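RNA-dependent RNA Polymerase (Bombyx mori cytoplasmic polyhedrosis virus, PDB 6TZ0) synthesises RNA on an RNA template inside the virus, making plus strands in fully conservative transcription and minus strands in genome replication. Local coordinates at residues L365-P369 / N558-I562; D552-T557 / E634-S639; L678-E684 / I720-Q724. All blocks are in the same frame, centred on the assembly; numbering follows the deposited sequence.

Contact 1 of 3, residues L365-P369 / N558-I562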
# COMPACT_ATOMS: atom_id res chain seq x y z
N LEU A 365 -18.65 -13.72 16.74
CA LEU A 365 -18.69 -12.27 16.80
C LEU A 365 -17.78 -11.74 17.89
O LEU A 365 -17.68 -12.31 18.98
CB LEU A 365 -20.12 -11.81 17.05
CG LEU A 365 -21.12 -12.26 16.00
CD1 LEU A 365 -22.51 -11.88 16.44
CD2 LEU A 365 -20.79 -11.64 14.67
N VAL A 366 -17.11 -10.63 17.60
CA VAL A 366 -16.21 -9.97 18.54
C VAL A 366 -16.98 -8.86 19.23
O VAL A 366 -17.64 -8.05 18.56
CB VAL A 366 -14.96 -9.43 17.81
CG1 VAL A 366 -14.07 -8.66 18.75
CG2 VAL A 366 -14.20 -10.58 17.19
N THR A 367 -16.93 -8.83 20.55
CA THR A 367 -17.68 -7.84 21.32
C THR A 367 -16.81 -6.62 21.61
O THR A 367 -15.72 -6.46 21.06
CB THR A 367 -18.23 -8.48 22.59
OG1 THR A 367 -17.15 -9.06 23.33
CG2 THR A 367 -19.24 -9.54 22.24
N ARG A 368 -17.29 -5.75 22.49
CA ARG A 368 -16.72 -4.43 22.70
C ARG A 368 -16.02 -4.31 24.04
O ARG A 368 -16.31 -5.06 24.98
CB ARG A 368 -17.83 -3.38 22.58
CG ARG A 368 -19.03 -3.54 23.47
CD ARG A 368 -19.04 -2.62 24.66
NE ARG A 368 -18.92 -1.22 24.29
CZ ARG A 368 -19.91 -0.45 23.85
NH1 ARG A 368 -21.13 -0.95 23.70
NH2 ARG A 368 -19.68 0.81 23.55
N PRO A 369 -15.06 -3.39 24.17
CA PRO A 369 -14.54 -3.05 25.49
C PRO A 369 -15.48 -2.12 26.23
O PRO A 369 -16.22 -1.34 25.63
CB PRO A 369 -13.22 -2.35 25.17
CG PRO A 369 -13.44 -1.76 23.86
CD PRO A 369 -14.31 -2.71 23.10
N ASN A 558 -15.44 -4.21 15.23
CA ASN A 558 -15.06 -4.57 16.59
C ASN A 558 -13.64 -5.12 16.66
O ASN A 558 -12.99 -4.99 17.69
CB ASN A 558 -16.05 -5.59 17.13
CG ASN A 558 -17.42 -5.02 17.32
OD1 ASN A 558 -17.57 -3.88 17.74
ND2 ASN A 558 -18.44 -5.80 17.02
N THR A 559 -13.16 -5.74 15.59
CA THR A 559 -11.77 -6.20 15.57
C THR A 559 -10.82 -5.01 15.48
O THR A 559 -9.73 -5.03 16.08
CB THR A 559 -11.57 -7.17 14.41
OG1 THR A 559 -12.52 -8.23 14.52
CG2 THR A 559 -10.19 -7.79 14.45
N LYS A 560 -11.23 -3.95 14.77
CA LYS A 560 -10.48 -2.70 14.76
C LYS A 560 -10.44 -2.07 16.15
O LYS A 560 -9.44 -1.43 16.52
CB LYS A 560 -11.10 -1.75 13.74
CG LYS A 560 -10.50 -0.37 13.69
CD LYS A 560 -9.13 -0.36 13.10
CE LYS A 560 -8.51 1.01 13.26
NZ LYS A 560 -9.33 2.04 12.59
N ASP A 561 -11.49 -2.27 16.94
CA ASP A 561 -11.53 -1.69 18.28
C ASP A 561 -10.47 -2.27 19.23
O ASP A 561 -10.08 -1.59 20.17
CB ASP A 561 -12.93 -1.87 18.86
CG ASP A 561 -13.28 -0.80 19.87
OD1 ASP A 561 -12.44 0.09 20.13
OD2 ASP A 561 -14.41 -0.83 20.39
N ILE A 562 -9.96 -3.48 18.96
CA ILE A 562 -8.91 -4.07 19.80
C ILE A 562 -7.62 -3.26 19.70
O ILE A 562 -6.99 -2.93 20.71
CB ILE A 562 -8.66 -5.55 19.41
CG1 ILE A 562 -9.90 -6.39 19.66
CG2 ILE A 562 -7.49 -6.13 20.19
CD1 ILE A 562 -9.79 -7.80 19.16
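The extended segment 365-369 runs past the first turn of helix 557-573, coming nearest where the CA atoms of Val366 and Asn558 lie 5.9 Å apart. Here Val366 O sits 2.8 Å from Asn558 ND2, so the side chain of Asn558 reaches up to the loop backbone, while its CB lies 4.0 Å from Thr367 O. The side chain of Val366 points at the helix and packs between Asn558, Thr559 and Ile562: its CG1 is 4.0 Å from Asn558 CB and 4.4 Å from Ile562 CD1, and its CG2 is 3.9 Å from Thr559 OG1, a hydroxyl hydrogen-bonded to that of Thr556. At the other end Pro369 brings CD to 3.3 Å from Asp561 OD2, a close packing of ring against carboxylate; Asp561 OD1 is weakly hydrogen-bonded to Gln383. Thr367 turns its CB away, and Arg368 leads outward to a cation-pi contact with Tyr535 of the Viral structural protein 4 chain, which also packs on Leu365 and Asn558. The arrangement is loop-on-helix packing in the polymerase domain: the lead-in to strand 370-375 rests on the helix that follows the aspartate-bearing motif A of RNA-dependent RNA polymerases.

Contact 2 of 3, residues D552-T557 / E634-S639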
# COMPACT_ATOMS: atom_id res chain seq x y z
N ASP A 552 -7.81 -9.00 5.53
CA ASP A 552 -8.37 -7.65 5.40
C ASP A 552 -9.88 -7.66 5.30
O ASP A 552 -10.53 -6.71 5.74
CB ASP A 552 -7.78 -6.93 4.20
CG ASP A 552 -6.38 -6.44 4.44
OD1 ASP A 552 -6.06 -6.16 5.61
OD2 ASP A 552 -5.61 -6.30 3.47
N ALA A 553 -10.46 -8.70 4.71
CA ALA A 553 -11.90 -8.83 4.69
C ALA A 553 -12.46 -9.39 5.99
O ALA A 553 -13.66 -9.29 6.22
CB ALA A 553 -12.33 -9.71 3.52
N SER A 554 -11.61 -9.96 6.84
CA SER A 554 -12.06 -10.58 8.08
C SER A 554 -12.07 -9.62 9.26
O SER A 554 -12.81 -9.87 10.22
CB SER A 554 -11.18 -11.78 8.42
OG SER A 554 -11.27 -12.79 7.44
N VAL A 555 -11.29 -8.55 9.22
CA VAL A 555 -11.24 -7.59 10.32
C VAL A 555 -12.53 -6.78 10.31
O VAL A 555 -12.76 -5.97 9.42
CB VAL A 555 -10.01 -6.67 10.20
CG1 VAL A 555 -10.03 -5.60 11.27
CG2 VAL A 555 -8.74 -7.49 10.30
N THR A 556 -13.37 -7.00 11.31
CA THR A 556 -14.63 -6.27 11.41
C THR A 556 -14.38 -4.93 12.08
O THR A 556 -13.24 -4.49 12.26
CB THR A 556 -15.66 -7.10 12.17
OG1 THR A 556 -15.23 -7.28 13.52
CG2 THR A 556 -15.80 -8.47 11.54
N THR A 557 -15.45 -4.24 12.47
CA THR A 557 -15.29 -2.96 13.15
C THR A 557 -14.87 -3.18 14.60
O THR A 557 -14.01 -2.46 15.14
CB THR A 557 -16.61 -2.20 13.07
OG1 THR A 557 -17.11 -2.27 11.74
CG2 THR A 557 -16.40 -0.75 13.38
N GLU A 634 -19.37 -2.54 4.25
CA GLU A 634 -18.43 -1.98 5.21
C GLU A 634 -17.93 -3.07 6.15
O GLU A 634 -18.59 -4.08 6.38
CB GLU A 634 -19.10 -0.84 5.98
CG GLU A 634 -18.16 0.19 6.60
CD GLU A 634 -17.73 -0.17 8.01
OE1 GLU A 634 -18.52 -0.84 8.70
OE2 GLU A 634 -16.62 0.21 8.42
N GLY A 635 -16.72 -2.88 6.68
CA GLY A 635 -16.16 -3.84 7.60
C GLY A 635 -15.02 -4.63 6.99
O GLY A 635 -14.78 -5.79 7.35
N THR A 636 -14.33 -4.03 6.04
CA THR A 636 -13.12 -4.56 5.46
C THR A 636 -11.98 -3.79 6.15
O THR A 636 -12.21 -3.10 7.14
CB THR A 636 -13.19 -4.40 3.93
OG1 THR A 636 -14.51 -4.75 3.51
CG2 THR A 636 -12.27 -5.37 3.19
N TYR A 637 -10.75 -3.93 5.67
CA TYR A 637 -9.71 -3.03 6.08
C TYR A 637 -9.10 -2.41 4.83
O TYR A 637 -8.79 -3.15 3.88
CB TYR A 637 -8.63 -3.76 6.90
CG TYR A 637 -7.80 -2.81 7.70
CD1 TYR A 637 -8.29 -2.28 8.89
CD2 TYR A 637 -6.55 -2.41 7.27
CE1 TYR A 637 -7.56 -1.39 9.62
CE2 TYR A 637 -5.80 -1.52 8.00
CZ TYR A 637 -6.31 -1.01 9.18
OH TYR A 637 -5.57 -0.13 9.91
N PRO A 638 -8.93 -1.09 4.78
CA PRO A 638 -8.73 -0.41 3.49
C PRO A 638 -7.41 -0.73 2.80
O PRO A 638 -7.37 -0.76 1.56
CB PRO A 638 -8.83 1.07 3.85
CG PRO A 638 -9.58 1.10 5.13
CD PRO A 638 -9.16 -0.12 5.87
N SER A 639 -6.34 -0.90 3.57
CA SER A 639 -5.03 -1.40 3.14
C SER A 639 -4.27 -0.49 2.18
O SER A 639 -3.14 -0.80 1.79
CB SER A 639 -5.17 -2.81 2.53
OG SER A 639 -3.90 -3.31 2.14
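This is a buried contact in the catalytic domain, in which the short helix 551-554 and the turn after it, following the metal-binding strand 541-548, meet the loop before helix 644-665. Asp552 closes the D-x4-D pattern of polymerase motif A, and Ser639 lies in the loop of motif B. The backbones come within 4.9 Å at the CA atoms of Asp552 and Tyr637 and 4.5 Å at those of Ala553 and Thr636. Tyr637 N gives a weak, bent hydrogen bond of 2.8 Å to Asp552 O. Further along, the carbonyl atoms Val555 O and Gly635 O, both acceptors, stand only 2.9 Å apart. Gly635 has a positive phi of 108°, and a CB there would clash with the carbonyl O of Glu634. The Thr636 methyl CG2 packs on the Ala553 backbone, 3.8 Å from Ala553 CA, and Val555 CG1 lies 4.4 Å from Tyr637 CD1. Asp552 OD2 is 3.6 Å from Ser639 CB, joining the two motifs beside the nucleotide site. Asp552 binds UTP in another structure of this protein, and by analogy with related polymerases the pair probably helps recognise the ribose. Helix 644-665 lies alongside, with His647 stacked on Tyr637 and His648 meeting its ring edge-to-face, while Thr556 forms the N-cap of helix 557-573.

Contact 3 of 3, residues L678-E684 / I720-Q724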
# COMPACT_ATOMS: atom_id res chain seq x y z
N LEU A 678 4.64 -10.31 9.74
CA LEU A 678 4.69 -9.12 8.89
C LEU A 678 3.30 -8.76 8.37
O LEU A 678 3.17 -8.11 7.33
CB LEU A 678 5.70 -9.32 7.76
CG LEU A 678 6.32 -8.08 7.11
CD1 LEU A 678 7.06 -7.34 8.17
CD2 LEU A 678 7.25 -8.40 5.98
N GLY A 679 2.24 -9.17 9.06
CA GLY A 679 0.90 -8.83 8.63
C GLY A 679 0.42 -9.91 7.69
O GLY A 679 0.97 -10.06 6.60
N ASP A 680 -0.56 -10.70 8.14
CA ASP A 680 -1.18 -11.86 7.50
C ASP A 680 -0.22 -13.05 7.37
O ASP A 680 -0.65 -14.14 6.98
CB ASP A 680 -1.78 -11.52 6.12
CG ASP A 680 -2.91 -12.44 5.71
OD1 ASP A 680 -3.33 -13.27 6.54
OD2 ASP A 680 -3.37 -12.35 4.56
N ASP A 681 1.06 -12.90 7.72
CA ASP A 681 2.04 -13.98 7.74
C ASP A 681 2.53 -14.17 9.16
O ASP A 681 3.27 -13.34 9.68
CB ASP A 681 3.22 -13.69 6.82
CG ASP A 681 2.93 -13.99 5.38
OD1 ASP A 681 2.15 -14.92 5.11
OD2 ASP A 681 3.50 -13.30 4.50
N ILE A 682 2.15 -15.28 9.77
CA ILE A 682 2.62 -15.65 11.10
C ILE A 682 3.53 -16.86 10.94
O ILE A 682 3.25 -17.74 10.12
CB ILE A 682 1.45 -15.98 12.06
CG1 ILE A 682 0.39 -14.88 12.06
CG2 ILE A 682 1.92 -16.17 13.48
CD1 ILE A 682 -0.83 -15.20 11.20
N MET A 683 4.63 -16.88 11.68
CA MET A 683 5.55 -18.01 11.68
C MET A 683 5.86 -18.39 13.13
O MET A 683 6.65 -17.73 13.78
CB MET A 683 6.83 -17.67 10.93
CG MET A 683 7.79 -18.81 10.84
SD MET A 683 9.31 -18.39 10.00
CE MET A 683 10.13 -17.43 11.25
N GLU A 684 5.26 -19.47 13.61
CA GLU A 684 5.43 -19.91 14.98
C GLU A 684 6.37 -21.10 15.05
O GLU A 684 6.28 -22.03 14.25
CB GLU A 684 4.08 -20.30 15.59
CG GLU A 684 3.14 -19.14 15.74
CD GLU A 684 1.77 -19.57 16.21
OE1 GLU A 684 1.52 -20.78 16.26
OE2 GLU A 684 0.96 -18.69 16.55
N ILE A 720 9.15 -24.92 6.90
CA ILE A 720 8.65 -23.65 7.41
C ILE A 720 8.60 -22.65 6.25
O ILE A 720 9.42 -22.69 5.33
CB ILE A 720 9.53 -23.16 8.59
CG1 ILE A 720 8.85 -22.04 9.37
CG2 ILE A 720 10.95 -22.79 8.17
CD1 ILE A 720 7.67 -22.49 10.15
N VAL A 721 7.58 -21.79 6.26
CA VAL A 721 7.34 -20.82 5.19
C VAL A 721 7.21 -19.44 5.82
O VAL A 721 6.43 -19.25 6.76
CB VAL A 721 6.05 -21.13 4.39
CG1 VAL A 721 5.94 -20.20 3.21
CG2 VAL A 721 5.97 -22.57 3.95
N LEU A 722 7.95 -18.47 5.29
CA LEU A 722 7.71 -17.08 5.64
C LEU A 722 8.10 -16.21 4.46
O LEU A 722 9.21 -16.34 3.94
CB LEU A 722 8.49 -16.66 6.89
CG LEU A 722 8.15 -15.27 7.41
CD1 LEU A 722 6.70 -15.22 7.83
CD2 LEU A 722 9.06 -14.89 8.55
N LEU A 723 7.17 -15.33 4.06
CA LEU A 723 7.36 -14.32 3.01
C LEU A 723 7.72 -14.96 1.67
O LEU A 723 8.60 -14.46 0.96
CB LEU A 723 8.40 -13.28 3.42
CG LEU A 723 8.00 -12.44 4.63
CD1 LEU A 723 9.13 -11.50 5.02
CD2 LEU A 723 6.74 -11.68 4.33
N GLN A 724 7.03 -16.05 1.35
CA GLN A 724 7.22 -16.85 0.13
C GLN A 724 8.66 -17.35 -0.02
O GLN A 724 9.20 -17.41 -1.12
CB GLN A 724 6.78 -16.09 -1.13
CG GLN A 724 5.30 -15.75 -1.15
CD GLN A 724 4.42 -16.98 -1.12
OE1 GLN A 724 4.73 -18.01 -1.73
NE2 GLN A 724 3.30 -16.89 -0.42
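Met683 lays its extended side chain across the strand 720-722: its CG is 3.7 Å from Ile720 CG1 and its SD 3.7 Å from Leu722 CB. The strands 682-684 and 720-722 run roughly antiparallel, at 148°, but their axes stay 7.2 Å apart, so they meet through side chains and not as paired neighbours of one sheet. Ile682 and Glu684 direct their CB atoms away from the contact, as strand alternation requires. Toward the turn, Asp681 CB lies 3.9 Å from Leu722 CD1 and Asp681 OD2 3.6 Å from Leu723 CD2, while Leu678 CD2 packs 3.7 Å from Leu723 CD2. Gly679, Asp680 and Asp681 form the GDD signature of motif C at the tight turn between strands 672-677 and 682-687, where Leu678 N makes a weak hydrogen bond of 3.3 Å to Asp681 O. Both aspartates bind magnesium in another structure of this protein; Leu722 and Leu723 pack against one flank of this metal-binding turn. The hairpin beginning with strand 720-722 probably corresponds to motif E, judging by its place after the palm strands. Around the contact, strand 682-687 pairs with 672-677 and 541-548, strand 720-722 pairs with 725-727, and Met532 of helix 530-535 packs against Met683, Ile720 and Leu722.

How the contacts relate
Contacts 1 and 2 are buried and share one run of chain: segment 552-557 runs from helix 551-554 into helix 557-573, and they touch where Lys560 CD lies 4.0 Å from Tyr637 CE1. Contact 3 is partly buried, its centre about 20 Å from that of contact 2 and about 24 Å from that of contact 1. Viral structural protein 4 reaches six residues of contact 1 and two of contact 2. Contact 1 mixes a valine with polar ends; contact 2 relies on closely set backbones; contact 3 is apolar packing of Met683, Ile720 and leucines between strands of two sheets, beside the metal-binding turn. Contacts 2 and 3 supply Asp552 and Asp680, side chains about 7 Å apart, to the active site.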